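Local coordinates for putative PadR-family transcriptional regulatory protein (Bacteroides fragilis, PDB 5H20) that probably binds DNA through a winged helix-turn-helix domain and regulates transcription as a PadR-like factor, at residues H24-Y29 / I34-E39; Y64-S69 / P74-K79. One frame throughout, in Å; residues are numbered along the deposited sequence.

Contact 1 (H24-Y29 / I34-E39); sequences HKEPAY and IQKLKE. With GLC (alpha-D-glucopyranose), chain E.
Lys36 NZ donates to two acceptors, a water at 2.7 Å and Glu26 OE1 at 3.1 Å, the second a salt bridge. The water in turn donates a hydrogen bond to Glu26 O, 3.0 Å away, so a single ammonium group holds the carboxylate directly and the main chain of that residue through the water. Glu26 OE1 is met from above the carboxylate plane, about 35° out of it. The lysine reaches this far because its chain runs fully extended beyond CG, and it arrives at about a right angle to the glutamate side chain; the contact is made at the end of the lysine, with CE still 4.0 Å from Glu26 OE1. Glu26, likewise extended beyond CG, carries its carboxylate out to meet NZ. The bridge lies at the surface, where solvent probably weakens its electrostatic pull. Further along the loop, Tyr29 sets CB against the glucose, 3.4 Å from GLC O2, and occupies the N-cap position of helix 30-39, its backbone N hydrogen-bonded to Asp32 OD2. The loop links helix 5-23 to helix 30-39, and the salt bridge ties it back to the helix it leads into at Lys36, in the second turn, while Lys36 also rests on Leu22 of helix 5-23 and Pro27 packs against Tyr77 and Lys79 of strand 75-80.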
ATOM      1  N   HIS A  24       5.475  -5.233  15.133  1.00 68.45           N
ATOM      2  CA  HIS A  24       5.725  -3.976  15.846  1.00 72.95           C
ATOM      3  C   HIS A  24       5.713  -4.106  17.367  1.00 77.32           C
ATOM      4  O   HIS A  24       6.477  -3.414  18.041  1.00 80.03           O
ATOM      5  CB  HIS A  24       4.811  -2.846  15.337  1.00 75.70           C
ATOM      6  CG  HIS A  24       3.752  -2.405  16.302  1.00 81.48           C
ATOM      7  ND1 HIS A  24       3.961  -1.408  17.234  1.00 86.69           N
ATOM      8  CD2 HIS A  24       2.470  -2.809  16.466  1.00 83.82           C
ATOM      9  CE1 HIS A  24       2.858  -1.227  17.939  1.00 91.96           C
ATOM     10  NE2 HIS A  24       1.939  -2.065  17.494  1.00 90.50           N
ATOM     11  N   LYS A  25       4.866  -4.986  17.901  1.00 78.90           N
ATOM     12  CA  LYS A  25       4.843  -5.208  19.347  1.00 83.78           C
ATOM     13  C   LYS A  25       5.709  -6.394  19.757  1.00 81.51           C
ATOM     14  O   LYS A  25       6.490  -6.292  20.707  1.00 83.53           O
ATOM     15  CB  LYS A  25       3.415  -5.350  19.873  1.00 88.36           C
ATOM     16  CG  LYS A  25       3.209  -4.737  21.249  1.00 95.08           C
ATOM     17  CD  LYS A  25       1.777  -4.260  21.412  1.00100.97           C
ATOM     18  CE  LYS A  25       1.587  -3.441  22.676  1.00108.88           C
ATOM     19  NZ  LYS A  25       0.196  -2.917  22.764  1.00115.58           N
ATOM     20  N   GLU A  26       5.576  -7.503  19.030  1.00 77.98           N
ATOM     21  CA  GLU A  26       6.301  -8.725  19.345  1.00 76.60           C
ATOM     22  C   GLU A  26       7.217  -9.167  18.207  1.00 71.90           C
ATOM     23  O   GLU A  26       6.777  -9.209  17.053  1.00 69.91           O
ATOM     24  CB  GLU A  26       5.326  -9.853  19.693  1.00 78.32           C
ATOM     25  CG  GLU A  26       4.845  -9.859  21.139  1.00 84.03           C
ATOM     26  CD  GLU A  26       3.888 -11.007  21.451  1.00 86.40           C
ATOM     27  OE1 GLU A  26       3.627 -11.860  20.557  1.00 83.84           O
ATOM     28  OE2 GLU A  26       3.395 -11.062  22.607  1.00 91.14           O
ATOM     29  N   PRO A  27       8.491  -9.508  18.529  1.00 71.05           N
ATOM     30  CA  PRO A  27       9.308 -10.246  17.567  1.00 67.68           C
ATOM     31  C   PRO A  27       8.716 -11.643  17.352  1.00 66.77           C
ATOM     32  O   PRO A  27       7.973 -12.127  18.210  1.00 69.17           O
ATOM     33  CB  PRO A  27      10.675 -10.328  18.248  1.00 69.41           C
ATOM     34  CG  PRO A  27      10.392 -10.192  19.714  1.00 72.68           C
ATOM     35  CD  PRO A  27       9.228  -9.242  19.785  1.00 74.14           C
ATOM     36  N   ALA A  28       9.017 -12.271  16.217  1.00 64.20           N
ATOM     37  CA  ALA A  28       8.366 -13.532  15.848  1.00 63.55           C
ATOM     38  C   ALA A  28       9.107 -14.323  14.775  1.00 61.76           C
ATOM     39  O   ALA A  28       9.807 -13.748  13.940  1.00 60.17           O
ATOM     40  CB  ALA A  28       6.930 -13.273  15.401  1.00 63.85           C
ATOM     41  N   TYR A  29       8.952 -15.646  14.838  1.00 62.56           N
ATOM     42  CA  TYR A  29       9.310 -16.547  13.750  1.00 62.36           C
ATOM     43  C   TYR A  29       8.267 -16.370  12.648  1.00 61.39           C
ATOM     44  O   TYR A  29       7.112 -15.992  12.920  1.00 61.40           O
ATOM     45  CB  TYR A  29       9.323 -18.014  14.221  1.00 65.21           C
ATOM     46  CG  TYR A  29      10.274 -18.358  15.373  1.00 66.74           C
ATOM     47  CD1 TYR A  29      11.663 -18.429  15.176  1.00 67.50           C
ATOM     48  CD2 TYR A  29       9.778 -18.644  16.647  1.00 68.44           C
ATOM     49  CE1 TYR A  29      12.522 -18.756  16.222  1.00 69.80           C
ATOM     50  CE2 TYR A  29      10.632 -18.968  17.699  1.00 70.43           C
ATOM     51  CZ  TYR A  29      11.998 -19.029  17.476  1.00 70.98           C
ATOM     52  OH  TYR A  29      12.843 -19.341  18.512  1.00 73.83           O
ATOM     53  N   ILE A  34       2.563 -16.429  10.295  1.00 62.76           N
ATOM     54  CA  ILE A  34       1.591 -17.284   9.592  1.00 65.88           C
ATOM     55  C   ILE A  34       0.409 -17.616  10.515  1.00 69.97           C
ATOM     56  O   ILE A  34      -0.750 -17.515  10.092  1.00 72.75           O
ATOM     57  CB  ILE A  34       2.252 -18.564   8.987  1.00 66.69           C
ATOM     58  CG1 ILE A  34       3.200 -18.183   7.838  1.00 63.97           C
ATOM     59  CG2 ILE A  34       1.201 -19.589   8.509  1.00 70.52           C
ATOM     60  CD1 ILE A  34       4.288 -19.228   7.528  1.00 65.40           C
ATOM     61  N   GLN A  35       0.717 -17.954  11.768  1.00 70.79           N
ATOM     62  CA  GLN A  35      -0.285 -18.325  12.769  1.00 75.71           C
ATOM     63  C   GLN A  35      -1.195 -17.161  13.177  1.00 77.23           C
ATOM     64  O   GLN A  35      -2.400 -17.352  13.360  1.00 81.79           O
ATOM     65  CB  GLN A  35       0.395 -18.920  14.005  1.00 76.55           C
ATOM     66  CG  GLN A  35      -0.167 -20.268  14.426  1.00 81.89           C
ATOM     67  CD  GLN A  35      -1.410 -20.166  15.292  1.00 87.21           C
ATOM     68  OE1 GLN A  35      -2.517 -20.452  14.835  1.00 91.26           O
ATOM     69  NE2 GLN A  35      -1.228 -19.772  16.556  1.00 88.34           N
ATOM     70  N   LYS A  36      -0.614 -15.966  13.321  1.00 73.39           N
ATOM     71  CA  LYS A  36      -1.374 -14.759  13.694  1.00 73.11           C
ATOM     72  C   LYS A  36      -2.277 -14.293  12.562  1.00 72.01           C
ATOM     73  O   LYS A  36      -3.362 -13.745  12.802  1.00 74.29           O
ATOM     74  CB  LYS A  36      -0.437 -13.638  14.142  1.00 70.71           C
ATOM     75  CG  LYS A  36       0.101 -13.834  15.552  1.00 73.39           C
ATOM     76  CD  LYS A  36       1.149 -12.798  15.891  1.00 71.40           C
ATOM     77  CE  LYS A  36       1.689 -13.007  17.297  1.00 74.97           C
ATOM     78  NZ  LYS A  36       2.476 -11.822  17.718  1.00 73.80           N
ATOM     79  N   LEU A  37      -1.812 -14.521  11.334  1.00 69.30           N
ATOM     80  CA  LEU A  37      -2.601 -14.350  10.137  1.00 69.01           C
ATOM     81  C   LEU A  37      -3.788 -15.328  10.101  1.00 73.04           C
ATOM     82  O   LEU A  37      -4.891 -14.934   9.722  1.00 74.44           O
ATOM     83  CB  LEU A  37      -1.715 -14.479   8.885  1.00 66.26           C
ATOM     84  CG  LEU A  37      -0.750 -13.320   8.566  1.00 62.77           C
ATOM     85  CD1 LEU A  37       0.380 -13.781   7.665  1.00 61.10           C
ATOM     86  CD2 LEU A  37      -1.452 -12.123   7.942  1.00 62.71           C
ATOM     87  N   LYS A  38      -3.555 -16.585  10.506  1.00 75.23           N
ATOM     88  CA  LYS A  38      -4.595 -17.628  10.565  1.00 79.71           C
ATOM     89  C   LYS A  38      -5.748 -17.233  11.492  1.00 82.91           C
ATOM     90  O   LYS A  38      -6.925 -17.406  11.140  1.00 86.12           O
ATOM     91  CB  LYS A  38      -3.987 -18.981  10.974  1.00 82.78           C
ATOM     92  CG  LYS A  38      -4.946 -20.169  11.006  1.00 88.73           C
ATOM     93  CD  LYS A  38      -5.120 -20.799   9.635  1.00 89.37           C
ATOM     94  CE  LYS A  38      -6.013 -22.028   9.700  1.00 96.16           C
ATOM     95  NZ  LYS A  38      -6.342 -22.512   8.332  1.00 97.02           N
ATOM     96  N   GLU A  39      -5.389 -16.696  12.659  1.00 82.58           N
ATOM     97  CA  GLU A  39      -6.321 -16.129  13.636  1.00 85.74           C
ATOM     98  C   GLU A  39      -7.112 -14.942  13.087  1.00 84.64           C
ATOM     99  O   GLU A  39      -8.231 -14.692  13.528  1.00 88.62           O
ATOM    100  CB  GLU A  39      -5.561 -15.692  14.896  1.00 85.73           C
ATOM    101  CG  GLU A  39      -5.251 -16.818  15.870  1.00 90.01           C
ATOM    102  CD  GLU A  39      -4.147 -16.467  16.855  1.00 89.56           C
ATOM    103  OE1 GLU A  39      -4.190 -15.378  17.479  1.00 89.13           O
ATOM    104  OE2 GLU A  39      -3.225 -17.294  17.014  1.00 90.18           O
TER
HETATM  105  C1  GLC E 204      10.902 -21.476  10.995  1.00 79.09           C
HETATM  106  C2  GLC E 204      10.560 -20.023  11.328  1.00 79.07           C
HETATM  107  C3  GLC E 204      11.112 -18.995  10.330  1.00 80.41           C
HETATM  108  C4  GLC E 204      12.382 -19.406   9.578  1.00 85.70           C
HETATM  109  C5  GLC E 204      12.353 -20.853   9.057  1.00 87.30           C
HETATM  110  C6  GLC E 204      13.725 -21.516   9.214  1.00 87.31           C
HETATM  111  O1  GLC E 204       9.757 -22.281  11.291  1.00 76.82           O
HETATM  112  O2  GLC E 204       9.137 -19.877  11.378  1.00 74.53           O
HETATM  113  O3  GLC E 204      11.350 -17.756  11.010  1.00 72.63           O
HETATM  114  O4  GLC E 204      12.555 -18.530   8.455  1.00 89.28           O
HETATM  115  O5  GLC E 204      11.285 -21.663   9.616  1.00 85.43           O
HETATM  116  O6  GLC E 204      14.622 -20.999   8.220  1.00 89.94           O
HETATM  117  O   HOH W   1       4.502 -11.004  16.144  1.00 56.61           O

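Contact 2 (Y64-S69 / P74-K79); sequences YEWVES and PRKYYK. With GLC (alpha-D-glucopyranose), chain E; PO4 (phosphate ion), chain D.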
ATOM      1  N   TYR A  64      16.989 -10.016  11.723  1.00 60.06           N
ATOM      2  CA  TYR A  64      16.809 -11.284  12.402  1.00 59.26           C
ATOM      3  C   TYR A  64      18.086 -11.782  13.081  1.00 62.76           C
ATOM      4  O   TYR A  64      19.203 -11.322  12.789  1.00 66.05           O
ATOM      5  CB  TYR A  64      16.195 -12.352  11.453  1.00 56.61           C
ATOM      6  CG  TYR A  64      17.122 -12.814  10.358  1.00 58.63           C
ATOM      7  CD1 TYR A  64      18.138 -13.752  10.609  1.00 59.74           C
ATOM      8  CD2 TYR A  64      16.994 -12.314   9.061  1.00 60.65           C
ATOM      9  CE1 TYR A  64      18.998 -14.166   9.601  1.00 62.90           C
ATOM     10  CE2 TYR A  64      17.849 -12.726   8.054  1.00 64.12           C
ATOM     11  CZ  TYR A  64      18.846 -13.644   8.327  1.00 65.32           C
ATOM     12  OH  TYR A  64      19.678 -14.033   7.305  1.00 70.56           O
ATOM     13  N   GLU A  65      17.885 -12.720  13.999  1.00 63.24           N
ATOM     14  CA  GLU A  65      18.956 -13.505  14.592  1.00 66.47           C
ATOM     15  C   GLU A  65      18.578 -14.983  14.487  1.00 63.90           C
ATOM     16  O   GLU A  65      17.390 -15.341  14.491  1.00 62.88           O
ATOM     17  CB  GLU A  65      19.255 -13.068  16.032  1.00 71.85           C
ATOM     18  CG  GLU A  65      18.120 -12.364  16.770  1.00 73.64           C
ATOM     19  CD  GLU A  65      18.584 -11.442  17.891  1.00 81.79           C
ATOM     20  OE1 GLU A  65      19.756 -11.523  18.350  1.00 86.18           O
ATOM     21  OE2 GLU A  65      17.746 -10.603  18.316  1.00 84.90           O
ATOM     22  N   TRP A  66      19.584 -15.829  14.314  1.00 63.85           N
ATOM     23  CA  TRP A  66      19.374 -17.272  14.230  1.00 61.11           C
ATOM     24  C   TRP A  66      19.194 -17.872  15.633  1.00 61.81           C
ATOM     25  O   TRP A  66      19.982 -17.596  16.540  1.00 63.59           O
ATOM     26  CB  TRP A  66      20.554 -17.941  13.532  1.00 62.24           C
ATOM     27  CG  TRP A  66      20.719 -17.568  12.096  1.00 63.27           C
ATOM     28  CD1 TRP A  66      21.569 -16.629  11.583  1.00 66.55           C
ATOM     29  CD2 TRP A  66      20.025 -18.141  10.976  1.00 61.83           C
ATOM     30  NE1 TRP A  66      21.446 -16.579  10.217  1.00 68.21           N
ATOM     31  CE2 TRP A  66      20.507 -17.496   9.815  1.00 65.30           C
ATOM     32  CE3 TRP A  66      19.046 -19.139  10.844  1.00 59.75           C
ATOM     33  CZ2 TRP A  66      20.041 -17.817   8.523  1.00 66.74           C
ATOM     34  CZ3 TRP A  66      18.584 -19.471   9.558  1.00 61.53           C
ATOM     35  CH2 TRP A  66      19.087 -18.810   8.417  1.00 64.90           C
ATOM     36  N   VAL A  67      18.135 -18.662  15.795  1.00 60.29           N
ATOM     37  CA  VAL A  67      17.903 -19.439  16.999  1.00 62.37           C
ATOM     38  C   VAL A  67      18.432 -20.839  16.695  1.00 63.06           C
ATOM     39  O   VAL A  67      17.917 -21.542  15.827  1.00 62.39           O
ATOM     40  CB  VAL A  67      16.408 -19.438  17.423  1.00 62.42           C
ATOM     41  CG1 VAL A  67      16.158 -20.406  18.576  1.00 64.96           C
ATOM     42  CG2 VAL A  67      15.950 -18.034  17.810  1.00 63.17           C
ATOM     43  N   GLU A  68      19.486 -21.219  17.415  1.00 66.90           N
ATOM     44  CA  GLU A  68      20.233 -22.451  17.151  1.00 66.94           C
ATOM     45  C   GLU A  68      19.896 -23.486  18.206  1.00 68.06           C
ATOM     46  O   GLU A  68      19.889 -23.187  19.408  1.00 70.95           O
ATOM     47  CB  GLU A  68      21.740 -22.170  17.139  1.00 70.51           C
ATOM     48  CG  GLU A  68      22.198 -21.157  16.083  1.00 71.62           C
ATOM     49  CD  GLU A  68      22.619 -21.803  14.772  1.00 71.71           C
ATOM     50  OE1 GLU A  68      23.286 -22.872  14.836  1.00 72.96           O
ATOM     51  OE2 GLU A  68      22.303 -21.234  13.682  1.00 71.17           O
ATOM     52  N   SER A  69      19.613 -24.699  17.744  1.00 66.72           N
ATOM     53  CA  SER A  69      19.168 -25.799  18.603  1.00 68.49           C
ATOM     54  C   SER A  69      19.887 -27.093  18.228  1.00 68.53           C
ATOM     55  O   SER A  69      20.630 -27.142  17.248  1.00 66.90           O
ATOM     56  CB  SER A  69      17.635 -25.945  18.496  1.00 69.59           C
ATOM     57  OG  SER A  69      17.181 -27.284  18.676  1.00 71.34           O
ATOM     58  N   PRO A  74      18.246 -24.290  12.385  1.00 60.36           N
ATOM     59  CA  PRO A  74      18.247 -22.869  12.785  1.00 58.91           C
ATOM     60  C   PRO A  74      17.025 -22.116  12.260  1.00 59.37           C
ATOM     61  O   PRO A  74      16.644 -22.274  11.092  1.00 61.29           O
ATOM     62  CB  PRO A  74      19.516 -22.314  12.128  1.00 59.97           C
ATOM     63  CG  PRO A  74      20.406 -23.501  11.952  1.00 61.63           C
ATOM     64  CD  PRO A  74      19.487 -24.651  11.655  1.00 61.84           C
ATOM     65  N   ARG A  75      16.417 -21.313  13.127  1.00 58.38           N
ATOM     66  CA  ARG A  75      15.203 -20.584  12.795  1.00 57.46           C
ATOM     67  C   ARG A  75      15.489 -19.088  12.867  1.00 55.76           C
ATOM     68  O   ARG A  75      16.216 -18.637  13.758  1.00 56.45           O
ATOM     69  CB  ARG A  75      14.076 -20.962  13.756  1.00 59.03           C
ATOM     70  CG  ARG A  75      13.747 -22.451  13.811  1.00 61.41           C
ATOM     71  CD  ARG A  75      12.687 -22.734  14.863  1.00 64.30           C
ATOM     72  NE  ARG A  75      11.372 -22.309  14.398  1.00 67.34           N
ATOM     73  CZ  ARG A  75      10.342 -21.974  15.174  1.00 70.40           C
ATOM     74  NH1 ARG A  75      10.438 -22.017  16.499  1.00 71.87           N
ATOM     75  NH2 ARG A  75       9.199 -21.593  14.613  1.00 72.78           N
ATOM     76  N   LYS A  76      14.952 -18.339  11.908  1.00 55.17           N
ATOM     77  CA  LYS A  76      15.121 -16.893  11.845  1.00 54.15           C
ATOM     78  C   LYS A  76      14.120 -16.240  12.794  1.00 53.15           C
ATOM     79  O   LYS A  76      12.923 -16.522  12.766  1.00 53.17           O
ATOM     80  CB  LYS A  76      14.941 -16.370  10.417  1.00 56.39           C
ATOM     81  CG  LYS A  76      16.093 -16.657   9.449  1.00 59.02           C
ATOM     82  CD  LYS A  76      15.668 -16.287   8.037  1.00 62.17           C
ATOM     83  CE  LYS A  76      16.701 -16.677   6.986  1.00 67.03           C
ATOM     84  NZ  LYS A  76      17.284 -15.516   6.252  1.00 69.07           N
ATOM     85  N   TYR A  77      14.628 -15.397  13.684  1.00 53.00           N
ATOM     86  CA  TYR A  77      13.759 -14.744  14.650  1.00 53.86           C
ATOM     87  C   TYR A  77      13.776 -13.257  14.353  1.00 53.57           C
ATOM     88  O   TYR A  77      14.791 -12.579  14.517  1.00 55.83           O
ATOM     89  CB  TYR A  77      14.158 -15.120  16.075  1.00 55.82           C
ATOM     90  CG  TYR A  77      13.189 -14.728  17.171  1.00 59.48           C
ATOM     91  CD1 TYR A  77      11.949 -15.366  17.314  1.00 60.71           C
ATOM     92  CD2 TYR A  77      13.542 -13.744  18.114  1.00 63.10           C
ATOM     93  CE1 TYR A  77      11.079 -15.016  18.343  1.00 65.19           C
ATOM     94  CE2 TYR A  77      12.676 -13.386  19.139  1.00 67.25           C
ATOM     95  CZ  TYR A  77      11.449 -14.022  19.247  1.00 68.32           C
ATOM     96  OH  TYR A  77      10.585 -13.675  20.254  1.00 74.26           O
ATOM     97  N   TYR A  78      12.641 -12.782  13.865  1.00 52.47           N
ATOM     98  CA  TYR A  78      12.540 -11.487  13.218  1.00 51.55           C
ATOM     99  C   TYR A  78      12.009 -10.450  14.178  1.00 53.00           C
ATOM    100  O   TYR A  78      11.133 -10.735  14.993  1.00 54.37           O
ATOM    101  CB  TYR A  78      11.571 -11.571  12.030  1.00 50.25           C
ATOM    102  CG  TYR A  78      12.037 -12.300  10.788  1.00 49.67           C
ATOM    103  CD1 TYR A  78      12.728 -11.622   9.773  1.00 49.96           C
ATOM    104  CD2 TYR A  78      11.706 -13.651  10.579  1.00 50.30           C
ATOM    105  CE1 TYR A  78      13.126 -12.271   8.613  1.00 51.34           C
ATOM    106  CE2 TYR A  78      12.088 -14.309   9.411  1.00 51.46           C
ATOM    107  CZ  TYR A  78      12.796 -13.616   8.431  1.00 52.42           C
ATOM    108  OH  TYR A  78      13.170 -14.248   7.260  1.00 55.68           O
ATOM    109  N   LYS A  79      12.535  -9.241  14.051  1.00 54.19           N
ATOM    110  CA  LYS A  79      11.997  -8.073  14.736  1.00 57.06           C
ATOM    111  C   LYS A  79      11.928  -6.896  13.769  1.00 56.47           C
ATOM    112  O   LYS A  79      12.623  -6.872  12.749  1.00 55.90           O
ATOM    113  CB  LYS A  79      12.822  -7.732  15.980  1.00 61.48           C
ATOM    114  CG  LYS A  79      14.232  -7.240  15.672  1.00 63.54           C
ATOM    115  CD  LYS A  79      14.961  -6.749  16.907  1.00 69.64           C
ATOM    116  CE  LYS A  79      16.032  -5.751  16.499  1.00 73.30           C
ATOM    117  NZ  LYS A  79      16.702  -5.121  17.684  1.00 81.19           N
TER
HETATM  118  C1  GLC E 204      10.902 -21.476  10.995  1.00 79.09           C
HETATM  119  C2  GLC E 204      10.560 -20.023  11.328  1.00 79.07           C
HETATM  120  C3  GLC E 204      11.112 -18.995  10.330  1.00 80.41           C
HETATM  121  C4  GLC E 204      12.382 -19.406   9.578  1.00 85.70           C
HETATM  122  C5  GLC E 204      12.353 -20.853   9.057  1.00 87.30           C
HETATM  123  C6  GLC E 204      13.725 -21.516   9.214  1.00 87.31           C
HETATM  124  O1  GLC E 204       9.757 -22.281  11.291  1.00 76.82           O
HETATM  125  O2  GLC E 204       9.137 -19.877  11.378  1.00 74.53           O
HETATM  126  O3  GLC E 204      11.350 -17.756  11.010  1.00 72.63           O
HETATM  127  O4  GLC E 204      12.555 -18.530   8.455  1.00 89.28           O
HETATM  128  O5  GLC E 204      11.285 -21.663   9.616  1.00 85.43           O
HETATM  129  O6  GLC E 204      14.622 -20.999   8.220  1.00 89.94           O
HETATM  130  P   PO4 D 203       7.205 -20.883  18.626  0.50 76.01           P
HETATM  131  O1  PO4 D 203       8.427 -21.405  19.347  0.50 74.80           O
HETATM  132  O2  PO4 D 203       7.453 -20.888  17.137  0.50 73.63           O
HETATM  133  O3  PO4 D 203       6.904 -19.473  19.081  0.50 73.86           O
HETATM  134  O4  PO4 D 203       6.022 -21.770  18.932  0.50 74.65           O
HETATM  135  O   HOH W   2      15.138 -10.552  16.669  1.00 71.97           O
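Lys76 lays its aliphatic chain between two aromatic side chains of the facing strand, Tyr64 and Trp66. Its CG sits over a face of each ring, 3.9 Å from the Tyr64 centroid and equally far from that of the Trp66 six-membered ring, a CH-pi contact on both. Farther out, CE closes on Trp66 CH2 at 3.5 Å, and the bend at chi4 (-117°) turns NZ toward the phenol, where it makes a weak hydrogen bond with Tyr64 OH. The neighbouring hollow, beside Tyr64 on the same face of the sheet, takes Tyr78: the edge of Tyr64 is directed at the face of Tyr78 in an offset edge-to-face pair, planes at 64°, and Tyr64 CB lies over that same ring. Toward the turn, the ring of Pro74 nestles between Trp66 and Glu68, its CB 3.5 Å from Trp66 CE3. On the other face Val67 CG2 fits against Tyr77 CB at 3.8 Å, and Arg75 sends its guanidinium away from the partner strand to a phosphate ion, probably from the crystallisation liquor; NH1 and NH2 both hydrogen-bond to PO4 O2 at the guanidinium edge, NH2 at 3.1 Å. Glucose O3 donates to the backbone O of Lys76 at 2.7 Å. Between the two faces, the backbones of Glu65 and Tyr77, and of Val67 and Arg75, pair through reciprocal N-H...O bonds, the straightest from Val67 N to Arg75 O (173°); water bridges Glu65 OE2 and Tyr77 O. Two antiparallel strands joined by the loop 68-74 after the third helix of a helix-turn-helix domain form the beta-hairpin wing of the winged helix fold, consistent with the PadR family.

Contact 1 lies in the loop and helix beside the hairpin of contact 2; their centres are 15 Å apart, yet they touch directly. Ala28 N lies 2.9 Å from Tyr78 O, a probable hydrogen bond that ties the loop to strand 75-80. Tyr29 packs on the hairpin: its CE2 is 3.3 Å from Arg75 NH1 in a cation-pi contact, and its ring meets Tyr77 edge-to-face. The glucose sits at this junction, with Tyr29 from contact 1 and Pro74, Arg75, Lys76 and Tyr78 from contact 2 among its pocket residues, completed by Ala30, Ser31 and Tyr50.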